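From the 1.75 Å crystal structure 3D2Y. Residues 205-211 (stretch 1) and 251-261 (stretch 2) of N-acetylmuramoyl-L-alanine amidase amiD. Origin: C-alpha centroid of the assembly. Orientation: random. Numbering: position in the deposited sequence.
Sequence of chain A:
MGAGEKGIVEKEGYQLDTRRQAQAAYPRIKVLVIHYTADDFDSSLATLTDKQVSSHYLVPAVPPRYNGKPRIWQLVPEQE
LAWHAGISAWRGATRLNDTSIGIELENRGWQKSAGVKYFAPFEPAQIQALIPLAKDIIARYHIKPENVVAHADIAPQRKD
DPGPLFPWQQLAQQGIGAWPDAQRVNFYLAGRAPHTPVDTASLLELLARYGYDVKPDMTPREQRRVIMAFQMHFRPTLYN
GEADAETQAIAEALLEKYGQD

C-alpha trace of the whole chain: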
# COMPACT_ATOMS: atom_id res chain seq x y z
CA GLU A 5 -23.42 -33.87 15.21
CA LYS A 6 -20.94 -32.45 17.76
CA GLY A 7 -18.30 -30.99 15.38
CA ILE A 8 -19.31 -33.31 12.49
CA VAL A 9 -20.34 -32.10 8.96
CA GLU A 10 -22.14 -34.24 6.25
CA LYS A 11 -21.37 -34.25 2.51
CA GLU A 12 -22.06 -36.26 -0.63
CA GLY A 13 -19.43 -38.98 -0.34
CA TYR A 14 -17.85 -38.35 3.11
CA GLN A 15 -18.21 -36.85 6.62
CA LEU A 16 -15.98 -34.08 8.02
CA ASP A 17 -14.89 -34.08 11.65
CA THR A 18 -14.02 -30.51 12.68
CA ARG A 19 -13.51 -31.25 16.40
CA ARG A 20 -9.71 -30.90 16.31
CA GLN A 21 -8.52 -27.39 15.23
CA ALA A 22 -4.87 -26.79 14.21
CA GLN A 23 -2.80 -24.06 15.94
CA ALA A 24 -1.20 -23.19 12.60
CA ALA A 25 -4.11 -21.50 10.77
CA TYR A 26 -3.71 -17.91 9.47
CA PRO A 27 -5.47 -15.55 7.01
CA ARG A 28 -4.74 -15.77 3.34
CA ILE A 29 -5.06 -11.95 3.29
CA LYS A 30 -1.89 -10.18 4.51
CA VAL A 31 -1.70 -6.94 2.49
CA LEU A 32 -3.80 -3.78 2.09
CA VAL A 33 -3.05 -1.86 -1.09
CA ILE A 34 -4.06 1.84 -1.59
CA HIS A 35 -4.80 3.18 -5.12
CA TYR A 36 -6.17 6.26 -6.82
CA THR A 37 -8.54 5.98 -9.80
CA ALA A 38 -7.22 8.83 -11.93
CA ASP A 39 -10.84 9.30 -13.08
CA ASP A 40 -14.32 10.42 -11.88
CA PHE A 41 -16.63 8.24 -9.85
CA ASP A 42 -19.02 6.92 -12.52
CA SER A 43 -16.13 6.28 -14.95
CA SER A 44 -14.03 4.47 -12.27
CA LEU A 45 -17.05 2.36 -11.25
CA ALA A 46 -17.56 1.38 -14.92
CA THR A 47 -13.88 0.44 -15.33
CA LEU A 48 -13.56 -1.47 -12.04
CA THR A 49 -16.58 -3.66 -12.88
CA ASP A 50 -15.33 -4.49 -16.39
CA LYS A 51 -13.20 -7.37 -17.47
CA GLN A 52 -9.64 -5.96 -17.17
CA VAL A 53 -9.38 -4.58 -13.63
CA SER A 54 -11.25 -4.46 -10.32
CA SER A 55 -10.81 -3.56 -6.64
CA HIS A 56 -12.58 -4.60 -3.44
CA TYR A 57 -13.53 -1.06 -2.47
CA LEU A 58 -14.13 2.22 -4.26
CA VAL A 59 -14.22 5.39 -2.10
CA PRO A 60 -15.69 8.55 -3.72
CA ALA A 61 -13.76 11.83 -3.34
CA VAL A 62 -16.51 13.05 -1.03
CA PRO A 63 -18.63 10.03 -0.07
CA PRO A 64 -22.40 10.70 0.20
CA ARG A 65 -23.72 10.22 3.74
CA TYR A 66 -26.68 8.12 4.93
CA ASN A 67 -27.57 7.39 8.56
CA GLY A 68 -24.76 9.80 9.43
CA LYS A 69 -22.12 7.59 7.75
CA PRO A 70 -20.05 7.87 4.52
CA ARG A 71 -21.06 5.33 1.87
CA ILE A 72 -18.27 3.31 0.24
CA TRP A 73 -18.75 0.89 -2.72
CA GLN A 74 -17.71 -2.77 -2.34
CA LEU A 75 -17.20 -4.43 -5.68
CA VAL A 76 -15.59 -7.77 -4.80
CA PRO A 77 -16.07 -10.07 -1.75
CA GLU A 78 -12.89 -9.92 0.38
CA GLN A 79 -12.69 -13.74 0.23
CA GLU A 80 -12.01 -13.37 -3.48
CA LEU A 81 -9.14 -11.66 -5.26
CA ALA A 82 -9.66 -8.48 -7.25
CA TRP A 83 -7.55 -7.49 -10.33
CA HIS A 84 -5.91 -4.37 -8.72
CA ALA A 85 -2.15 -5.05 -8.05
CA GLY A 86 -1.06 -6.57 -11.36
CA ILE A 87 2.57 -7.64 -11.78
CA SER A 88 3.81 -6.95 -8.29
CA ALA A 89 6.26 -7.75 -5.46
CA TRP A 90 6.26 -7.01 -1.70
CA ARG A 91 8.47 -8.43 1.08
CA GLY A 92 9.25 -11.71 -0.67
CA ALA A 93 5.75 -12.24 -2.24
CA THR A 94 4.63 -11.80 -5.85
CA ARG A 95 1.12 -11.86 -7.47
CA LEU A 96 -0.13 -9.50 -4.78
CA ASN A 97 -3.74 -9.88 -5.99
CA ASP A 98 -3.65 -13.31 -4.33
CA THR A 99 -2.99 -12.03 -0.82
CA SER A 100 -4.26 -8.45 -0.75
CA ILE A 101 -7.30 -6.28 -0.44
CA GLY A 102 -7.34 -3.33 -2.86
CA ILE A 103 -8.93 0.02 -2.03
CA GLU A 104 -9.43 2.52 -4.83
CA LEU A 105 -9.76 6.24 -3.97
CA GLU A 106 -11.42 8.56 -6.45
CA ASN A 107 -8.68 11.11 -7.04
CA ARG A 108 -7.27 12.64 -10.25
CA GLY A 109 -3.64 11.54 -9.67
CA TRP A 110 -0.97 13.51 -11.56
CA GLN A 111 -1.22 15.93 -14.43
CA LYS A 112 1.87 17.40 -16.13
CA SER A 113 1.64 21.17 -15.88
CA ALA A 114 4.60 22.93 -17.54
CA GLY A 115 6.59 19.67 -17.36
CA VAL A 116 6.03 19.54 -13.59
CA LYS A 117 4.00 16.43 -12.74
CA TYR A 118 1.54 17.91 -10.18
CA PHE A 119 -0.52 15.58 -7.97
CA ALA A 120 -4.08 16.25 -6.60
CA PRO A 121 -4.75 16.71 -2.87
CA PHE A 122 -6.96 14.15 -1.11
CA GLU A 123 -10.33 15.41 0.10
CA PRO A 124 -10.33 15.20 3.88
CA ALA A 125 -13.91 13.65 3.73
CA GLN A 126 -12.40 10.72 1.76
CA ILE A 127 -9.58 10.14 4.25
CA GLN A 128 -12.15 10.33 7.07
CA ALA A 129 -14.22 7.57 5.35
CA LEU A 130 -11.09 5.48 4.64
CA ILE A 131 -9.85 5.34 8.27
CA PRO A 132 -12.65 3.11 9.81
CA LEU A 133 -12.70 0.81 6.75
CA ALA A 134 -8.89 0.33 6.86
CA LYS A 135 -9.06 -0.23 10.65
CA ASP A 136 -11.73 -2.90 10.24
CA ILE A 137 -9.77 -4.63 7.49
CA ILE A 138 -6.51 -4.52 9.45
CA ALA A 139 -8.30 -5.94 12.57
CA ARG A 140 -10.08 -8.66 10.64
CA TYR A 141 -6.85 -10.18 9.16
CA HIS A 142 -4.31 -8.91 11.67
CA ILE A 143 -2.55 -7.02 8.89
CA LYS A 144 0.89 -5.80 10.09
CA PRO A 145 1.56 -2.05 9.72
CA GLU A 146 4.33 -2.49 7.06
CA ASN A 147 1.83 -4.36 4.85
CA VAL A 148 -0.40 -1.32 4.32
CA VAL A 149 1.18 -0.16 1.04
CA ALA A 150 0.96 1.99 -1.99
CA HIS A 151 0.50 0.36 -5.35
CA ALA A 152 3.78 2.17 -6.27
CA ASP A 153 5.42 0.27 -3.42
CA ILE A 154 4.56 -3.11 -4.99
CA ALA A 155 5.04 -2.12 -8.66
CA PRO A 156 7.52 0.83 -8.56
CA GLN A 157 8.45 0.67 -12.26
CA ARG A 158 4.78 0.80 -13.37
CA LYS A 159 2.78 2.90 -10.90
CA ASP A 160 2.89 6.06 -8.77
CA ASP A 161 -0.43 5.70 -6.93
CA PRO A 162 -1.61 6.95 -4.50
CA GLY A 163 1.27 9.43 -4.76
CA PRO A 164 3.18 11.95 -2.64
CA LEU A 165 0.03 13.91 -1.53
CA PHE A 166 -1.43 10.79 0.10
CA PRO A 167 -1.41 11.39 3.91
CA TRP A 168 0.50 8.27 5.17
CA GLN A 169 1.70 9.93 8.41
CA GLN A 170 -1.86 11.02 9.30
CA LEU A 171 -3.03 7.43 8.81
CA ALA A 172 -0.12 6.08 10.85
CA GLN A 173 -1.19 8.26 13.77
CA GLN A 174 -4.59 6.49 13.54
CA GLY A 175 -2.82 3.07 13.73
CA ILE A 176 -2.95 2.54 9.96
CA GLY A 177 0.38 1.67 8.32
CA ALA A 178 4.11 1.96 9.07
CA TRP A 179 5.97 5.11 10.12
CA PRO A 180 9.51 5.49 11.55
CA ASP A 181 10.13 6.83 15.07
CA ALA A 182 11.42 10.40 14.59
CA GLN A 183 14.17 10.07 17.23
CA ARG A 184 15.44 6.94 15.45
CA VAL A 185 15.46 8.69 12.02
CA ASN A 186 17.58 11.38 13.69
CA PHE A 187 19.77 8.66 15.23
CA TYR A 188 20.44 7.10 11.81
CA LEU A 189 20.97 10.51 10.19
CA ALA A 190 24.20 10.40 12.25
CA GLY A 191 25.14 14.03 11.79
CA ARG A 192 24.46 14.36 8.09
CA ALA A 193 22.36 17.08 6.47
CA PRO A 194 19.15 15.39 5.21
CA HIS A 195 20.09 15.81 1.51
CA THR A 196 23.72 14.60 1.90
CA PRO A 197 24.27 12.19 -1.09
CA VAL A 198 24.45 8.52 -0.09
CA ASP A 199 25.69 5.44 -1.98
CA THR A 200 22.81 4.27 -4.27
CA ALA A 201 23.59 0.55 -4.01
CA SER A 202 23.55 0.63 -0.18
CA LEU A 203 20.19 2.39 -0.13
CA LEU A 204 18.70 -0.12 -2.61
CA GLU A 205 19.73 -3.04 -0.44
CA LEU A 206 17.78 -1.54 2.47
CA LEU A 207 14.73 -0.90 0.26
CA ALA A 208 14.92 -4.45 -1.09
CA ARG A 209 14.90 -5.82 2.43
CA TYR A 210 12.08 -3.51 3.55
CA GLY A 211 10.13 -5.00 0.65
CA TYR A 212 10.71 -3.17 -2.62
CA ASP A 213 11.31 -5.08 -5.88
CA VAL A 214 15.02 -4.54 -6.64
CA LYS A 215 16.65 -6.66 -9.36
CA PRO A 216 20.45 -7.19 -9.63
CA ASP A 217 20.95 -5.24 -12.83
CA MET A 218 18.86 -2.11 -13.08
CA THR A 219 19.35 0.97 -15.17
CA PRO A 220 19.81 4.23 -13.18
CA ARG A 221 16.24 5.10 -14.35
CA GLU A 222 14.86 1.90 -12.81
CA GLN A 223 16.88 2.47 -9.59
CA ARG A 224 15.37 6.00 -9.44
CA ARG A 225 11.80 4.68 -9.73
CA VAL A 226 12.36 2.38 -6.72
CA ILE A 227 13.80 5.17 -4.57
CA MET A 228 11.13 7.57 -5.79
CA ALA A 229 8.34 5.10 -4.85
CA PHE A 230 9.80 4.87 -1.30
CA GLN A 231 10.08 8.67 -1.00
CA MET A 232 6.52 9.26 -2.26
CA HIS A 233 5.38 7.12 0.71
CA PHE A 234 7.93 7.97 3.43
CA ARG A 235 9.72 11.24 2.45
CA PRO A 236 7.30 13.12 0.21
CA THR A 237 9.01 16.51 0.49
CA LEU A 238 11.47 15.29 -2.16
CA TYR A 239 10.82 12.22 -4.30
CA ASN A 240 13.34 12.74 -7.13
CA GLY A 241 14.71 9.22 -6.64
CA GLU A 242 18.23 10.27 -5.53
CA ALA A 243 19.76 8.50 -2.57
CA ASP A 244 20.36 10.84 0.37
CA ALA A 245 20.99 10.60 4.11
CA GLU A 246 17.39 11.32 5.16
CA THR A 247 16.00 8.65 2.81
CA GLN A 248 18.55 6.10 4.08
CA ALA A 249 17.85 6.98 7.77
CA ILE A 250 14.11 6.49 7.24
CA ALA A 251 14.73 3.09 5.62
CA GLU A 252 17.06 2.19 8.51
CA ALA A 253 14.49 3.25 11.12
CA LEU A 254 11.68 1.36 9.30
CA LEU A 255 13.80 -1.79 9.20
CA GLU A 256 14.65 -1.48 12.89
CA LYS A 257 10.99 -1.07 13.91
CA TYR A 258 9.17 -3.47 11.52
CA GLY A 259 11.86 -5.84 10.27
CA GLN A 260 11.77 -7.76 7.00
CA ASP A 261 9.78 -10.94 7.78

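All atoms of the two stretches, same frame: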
# COMPACT_ATOMS: atom_id res chain seq x y z
N GLU A 205 19.75 -1.87 -1.27
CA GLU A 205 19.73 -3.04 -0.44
C GLU A 205 18.69 -2.92 0.66
O GLU A 205 17.87 -3.82 0.85
CB GLU A 205 21.12 -3.37 0.13
CG GLU A 205 21.05 -4.52 1.14
CD GLU A 205 22.37 -4.78 1.86
OE1 GLU A 205 23.45 -4.45 1.31
OE2 GLU A 205 22.32 -5.32 2.98
N LEU A 206 18.71 -1.80 1.38
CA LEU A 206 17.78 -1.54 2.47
C LEU A 206 16.32 -1.57 1.95
O LEU A 206 15.44 -2.15 2.57
CB LEU A 206 18.06 -0.17 3.11
CG LEU A 206 19.43 -0.03 3.82
CD1 LEU A 206 19.53 1.39 4.36
CD2 LEU A 206 19.67 -1.03 4.97
N LEU A 207 16.08 -0.92 0.82
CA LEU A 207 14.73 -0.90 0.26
C LEU A 207 14.26 -2.29 -0.15
O LEU A 207 13.11 -2.67 0.12
CB LEU A 207 14.64 0.09 -0.92
CG LEU A 207 15.02 1.51 -0.52
CD1 LEU A 207 14.71 2.45 -1.72
CD2 LEU A 207 14.32 1.98 0.76
N ALA A 208 15.19 -3.06 -0.74
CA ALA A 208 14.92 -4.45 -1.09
C ALA A 208 14.45 -5.20 0.13
O ALA A 208 13.45 -5.91 0.09
CB ALA A 208 16.18 -5.14 -1.68
N ARG A 209 15.20 -5.06 1.23
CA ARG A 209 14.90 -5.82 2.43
C ARG A 209 13.62 -5.36 3.12
O ARG A 209 12.95 -6.19 3.74
CB ARG A 209 16.06 -5.78 3.42
CG ARG A 209 17.40 -6.42 2.93
CD ARG A 209 17.40 -7.96 2.79
NE ARG A 209 16.57 -8.44 1.69
CZ ARG A 209 16.94 -8.51 0.40
NH1 ARG A 209 18.15 -8.16 0.00
NH2 ARG A 209 16.07 -8.95 -0.50
N TYR A 210 13.33 -4.07 3.02
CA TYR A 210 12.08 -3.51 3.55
C TYR A 210 10.86 -4.03 2.74
O TYR A 210 9.79 -4.25 3.32
CB TYR A 210 12.07 -1.97 3.69
CG TYR A 210 10.79 -1.49 4.38
CD1 TYR A 210 10.59 -1.70 5.76
CD2 TYR A 210 9.74 -0.92 3.65
CE1 TYR A 210 9.43 -1.27 6.38
CE2 TYR A 210 8.52 -0.52 4.30
CZ TYR A 210 8.41 -0.69 5.65
OH TYR A 210 7.23 -0.35 6.28
N GLY A 211 11.04 -4.20 1.43
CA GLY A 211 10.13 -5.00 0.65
C GLY A 211 10.05 -4.69 -0.81
O GLY A 211 9.35 -5.40 -1.54
N ALA A 251 14.67 4.51 5.96
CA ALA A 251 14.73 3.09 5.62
C ALA A 251 15.31 2.31 6.78
O ALA A 251 14.78 1.26 7.14
CB ALA A 251 15.59 2.88 4.36
N GLU A 252 16.41 2.81 7.37
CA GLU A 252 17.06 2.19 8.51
C GLU A 252 16.17 2.10 9.74
O GLU A 252 16.15 1.06 10.43
CB GLU A 252 18.39 2.88 8.84
CG GLU A 252 19.51 2.58 7.81
CD GLU A 252 20.82 3.32 8.07
OE1 GLU A 252 20.80 4.57 8.23
OE2 GLU A 252 21.88 2.65 8.13
N ALA A 253 15.45 3.20 10.01
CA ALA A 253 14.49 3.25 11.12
C ALA A 253 13.24 2.37 10.89
O ALA A 253 12.78 1.68 11.82
CB ALA A 253 14.09 4.67 11.43
N LEU A 254 12.68 2.38 9.68
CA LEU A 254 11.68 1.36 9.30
C LEU A 254 12.09 -0.10 9.48
O LEU A 254 11.34 -0.90 10.08
CB LEU A 254 11.21 1.56 7.85
CG LEU A 254 10.34 2.81 7.66
CD1 LEU A 254 10.32 3.13 6.18
CD2 LEU A 254 8.92 2.63 8.25
N LEU A 255 13.30 -0.45 9.03
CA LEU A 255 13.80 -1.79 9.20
C LEU A 255 14.00 -2.19 10.68
O LEU A 255 13.67 -3.30 11.10
CB LEU A 255 15.08 -1.99 8.37
CG LEU A 255 14.84 -2.19 6.87
CD1 LEU A 255 16.15 -1.94 6.09
CD2 LEU A 255 14.19 -3.56 6.56
N GLU A 256 14.53 -1.28 11.46
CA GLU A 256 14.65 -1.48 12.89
C GLU A 256 13.30 -1.76 13.59
O GLU A 256 13.17 -2.68 14.42
CB GLU A 256 15.35 -0.25 13.48
CG GLU A 256 15.45 -0.28 14.97
CD GLU A 256 16.18 0.91 15.49
OE1 GLU A 256 17.39 0.79 15.68
OE2 GLU A 256 15.56 1.98 15.66
N LYS A 257 12.29 -0.96 13.27
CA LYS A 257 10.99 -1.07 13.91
C LYS A 257 10.09 -2.23 13.42
O LYS A 257 9.42 -2.88 14.23
CB LYS A 257 10.27 0.27 13.80
CG LYS A 257 8.99 0.41 14.65
CD LYS A 257 8.41 1.81 14.53
CE LYS A 257 7.05 1.90 15.24
NZ LYS A 257 6.34 3.21 15.02
N TYR A 258 10.12 -2.51 12.12
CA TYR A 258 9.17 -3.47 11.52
C TYR A 258 9.82 -4.73 10.95
O TYR A 258 9.13 -5.70 10.59
CB TYR A 258 8.37 -2.79 10.42
CG TYR A 258 7.58 -1.62 10.92
CD1 TYR A 258 6.37 -1.81 11.60
CD2 TYR A 258 8.03 -0.31 10.72
CE1 TYR A 258 5.63 -0.72 12.10
CE2 TYR A 258 7.31 0.77 11.18
CZ TYR A 258 6.11 0.56 11.89
OH TYR A 258 5.36 1.63 12.32
N GLY A 259 11.15 -4.70 10.81
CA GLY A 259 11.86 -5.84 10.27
C GLY A 259 11.55 -6.11 8.81
O GLY A 259 11.10 -5.20 8.07
N GLN A 260 11.78 -7.36 8.41
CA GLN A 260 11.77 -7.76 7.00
C GLN A 260 10.90 -9.00 6.71
O GLN A 260 10.68 -9.35 5.54
CB GLN A 260 13.22 -7.97 6.50
CG GLN A 260 13.96 -9.04 7.23
CD GLN A 260 15.43 -9.05 6.87
OE1 GLN A 260 15.80 -9.33 5.73
NE2 GLN A 260 16.26 -8.73 7.83
N ASP A 261 10.41 -9.61 7.78
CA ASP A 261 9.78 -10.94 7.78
C ASP A 261 10.76 -12.09 7.40
O ASP A 261 11.34 -12.76 8.28
CB ASP A 261 8.46 -10.94 6.97
CG ASP A 261 7.40 -10.06 7.62
OD1 ASP A 261 7.33 -10.07 8.87
OD2 ASP A 261 6.66 -9.33 6.91
OXT ASP A 261 11.02 -12.36 6.22
O HOH W 1 11.44 -8.27 3.02
O HOH W 2 14.45 -9.65 3.14

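Two helices, 205-210 and 251-258, pack at 32° between their N-to-C directions, with axes 9.8 Å apart at closest approach, and no direct hydrogen bond joins them: apolar packing does the work, with water at one end. Glu-205 stays exposed and out of reach. Leu-206 points toward the partner and meets three residues; its CB lies 4.1 Å from Ala-251 CB, its CD1 3.6 Å from the aliphatic CG of Glu-252, and its CD2 3.8 Å from Leu-255 CD1. Ala-251 also points toward stretch 1, and its small methyl suits a place where the backbones come near, CA to CA 6.4 Å from Leu-206. Leu-207 starts away, yet its CD2 returns to within 3.9 Å of Ala-251 CB. Ala-208 makes no contact. Arg-209, at the exposed margin, combines packing with water bridges: its O lies 3.3 Å from Gln-260 CB, and one water donates to both Arg-209 O and Gln-260 O, while a second accepts from Arg-209 NE and donates to Gln-260 OE1. Tyr-210, buried, has the largest area covered by the other stretch, 104 Å²; its CA-to-CB bond points sideways, but with chi1 in t the ring comes nearer the partner, CE1 lying 3.7 Å from Leu-254 CB. Leu-254 CD1 lies over one ring face, Leu-255 CD2 and Tyr-258 CB at the edge. Gly-211 and Gly-259 each follow a helix with positive phi, a backbone that favours glycine.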